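PDB 1UMR: snaclec convulxin subunit alpha from Crotalus durissus, which activates platelets by binding the collagen receptor glycoprotein VI, working as a lectin-like toxin of rattlesnake venom. Local coordinates for residues Asn76-Gln80 / Cys81-Trp85. Residues are numbered along the deposited sequence; the frame is centred on the assembly and turned at random.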
loop_
_atom_site.group_PDB
_atom_site.type_symbol
_atom_site.label_atom_id
_atom_site.label_comp_id
_atom_site.label_asym_id
_atom_site.label_seq_id
_atom_site.Cartn_x
_atom_site.Cartn_y
_atom_site.Cartn_z
ATOM N N ASN A 76 -24.719 29.329 -17.606
ATOM C CA ASN A 76 -23.554 29.819 -18.385
ATOM C C ASN A 76 -24.022 30.831 -19.377
ATOM O O ASN A 76 -25.095 30.684 -19.984
ATOM C CB ASN A 76 -22.965 28.687 -19.187
ATOM C CG ASN A 76 -22.644 27.501 -18.361
ATOM O OD1 ASN A 76 -21.479 27.008 -18.319
ATOM N ND2 ASN A 76 -23.646 26.932 -17.797
ATOM N N LYS A 77 -23.161 31.813 -19.632
ATOM C CA LYS A 77 -23.488 32.956 -20.450
ATOM C C LYS A 77 -23.161 32.684 -21.930
ATOM O O LYS A 77 -23.855 33.185 -22.758
ATOM C CB LYS A 77 -22.753 34.131 -19.889
ATOM C CG LYS A 77 -23.246 34.463 -18.465
ATOM C CD LYS A 77 -22.494 35.639 -17.850
ATOM C CE LYS A 77 -23.193 36.199 -16.623
ATOM N NZ LYS A 77 -22.295 37.224 -16.056
ATOM N N GLU A 78 -22.159 31.832 -22.217
ATOM C CA GLU A 78 -21.786 31.362 -23.542
ATOM C C GLU A 78 -22.985 30.618 -24.151
ATOM O O GLU A 78 -23.811 30.111 -23.432
ATOM C CB GLU A 78 -20.588 30.358 -23.452
ATOM C CG GLU A 78 -19.472 30.693 -22.448
ATOM C CD GLU A 78 -19.747 30.084 -21.053
ATOM O OE1 GLU A 78 -20.261 30.835 -20.218
ATOM O OE2 GLU A 78 -19.478 28.859 -20.764
ATOM N N LYS A 79 -22.989 30.494 -25.477
ATOM C CA LYS A 79 -24.007 29.848 -26.307
ATOM C C LYS A 79 -24.227 28.425 -26.031
ATOM O O LYS A 79 -25.367 27.970 -26.038
ATOM C CB LYS A 79 -23.692 30.005 -27.818
ATOM C CG LYS A 79 -24.050 31.398 -28.439
ATOM C CD LYS A 79 -23.601 31.601 -29.872
ATOM C CE LYS A 79 -24.068 32.976 -30.304
ATOM N NZ LYS A 79 -23.088 33.564 -31.199
ATOM N N GLN A 80 -23.155 27.704 -25.763
ATOM C CA GLN A 80 -23.281 26.304 -25.412
ATOM C C GLN A 80 -22.114 26.155 -24.476
ATOM O O GLN A 80 -21.458 27.163 -24.244
ATOM C CB GLN A 80 -23.235 25.386 -26.653
ATOM C CG GLN A 80 -21.963 25.356 -27.582
ATOM C CD GLN A 80 -20.717 24.968 -26.850
ATOM O OE1 GLN A 80 -20.667 23.912 -26.250
ATOM N NE2 GLN A 80 -19.758 25.888 -26.772
ATOM N N CYS A 81 -21.842 24.959 -23.923
ATOM C CA CYS A 81 -21.089 24.898 -22.668
ATOM C C CYS A 81 -19.824 24.112 -22.808
ATOM O O CYS A 81 -19.100 23.947 -21.812
ATOM C CB CYS A 81 -21.885 24.237 -21.511
ATOM S SG CYS A 81 -23.332 25.156 -21.089
ATOM N N SER A 82 -19.521 23.673 -24.007
ATOM C CA SER A 82 -18.130 23.199 -24.256
ATOM C C SER A 82 -17.179 24.382 -24.348
ATOM O O SER A 82 -17.293 25.202 -25.256
ATOM C CB SER A 82 -18.047 22.370 -25.545
ATOM O OG SER A 82 -16.846 21.585 -25.520
ATOM N N THR A 83 -16.205 24.453 -23.454
ATOM C CA THR A 83 -15.254 25.579 -23.464
ATOM C C THR A 83 -14.012 25.173 -24.191
ATOM O O THR A 83 -13.157 26.034 -24.522
ATOM C CB THR A 83 -14.864 26.027 -21.970
ATOM O OG1 THR A 83 -14.312 24.936 -21.186
ATOM C CG2 THR A 83 -16.114 26.443 -21.167
ATOM N N LYS A 84 -13.887 23.858 -24.421
ATOM C CA LYS A 84 -12.806 23.365 -25.266
ATOM C C LYS A 84 -13.192 22.544 -26.474
ATOM O O LYS A 84 -14.246 21.827 -26.533
ATOM C CB LYS A 84 -11.869 22.529 -24.466
ATOM C CG LYS A 84 -11.060 23.366 -23.568
ATOM C CD LYS A 84 -10.034 22.516 -22.846
ATOM C CE LYS A 84 -9.234 23.529 -21.904
ATOM N NZ LYS A 84 -9.406 25.048 -22.252
ATOM N N TRP A 85 -12.345 22.685 -27.479
ATOM C CA TRP A 85 -12.486 21.841 -28.682
ATOM C C TRP A 85 -11.614 20.571 -28.474
ATOM O O TRP A 85 -10.760 20.534 -27.589
ATOM C CB TRP A 85 -11.917 22.545 -29.911
ATOM C CG TRP A 85 -12.577 23.831 -30.342
ATOM C CD1 TRP A 85 -12.205 25.097 -30.011
ATOM C CD2 TRP A 85 -13.651 23.937 -31.263
ATOM N NE1 TRP A 85 -13.053 25.985 -30.612
ATOM C CE2 TRP A 85 -13.934 25.303 -31.406
ATOM C CE3 TRP A 85 -14.389 22.987 -32.028
ATOM C CZ2 TRP A 85 -14.970 25.800 -32.267
ATOM C CZ3 TRP A 85 -15.442 23.473 -32.828
ATOM C CH2 TRP A 85 -15.667 24.877 -33.008
#
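The Q80 side-chain amide meets S82 O in its own plane through NE2, with S82 N near OE1 but tilted from the plane, while the N76 amide offers a face, with C81 SG lying over it. In the Q80 group, NE2 donates to S82 O at 3.0 Å, nearly straight at 172°. On the other arm OE1 receives S82 N at 2.5 Å, a doubtful length, the donor tilted 32° from the carbonyl plane. Chi1 (61°) sets CG between the backbone N and the carbonyl carbon, and a second bend turns the amide forward along its own backbone. Both arms reach S82 from the same side, one to its N and one to its O, which fixes the amide's rotation, mainly through the NE2 bond; NE2 has a further weak bond to D94 OD2. At N76, C81 SG stands 3.7 Å from CG, just above the middle of the amide plane. All this belongs to the long loop between strands 67-74 and 104-108 of the C-type lectin domain, the loop that snaclecs exchange between the subunits of a heterodimer. C81 makes the interchain disulfide with the beta subunit here, so the N76 face packs on the very sulfur that links the two chains. S82 OG lies 2.8 Å from K84 O, to which it donates, and it also bonds a basic side chain of another chain. E78 OE2 and T83 CG2 touch loosely at 4.2 Å. K103 NZ bonds N76 O and E78 O, tying the first bend to the residue just ahead of strand 104-108.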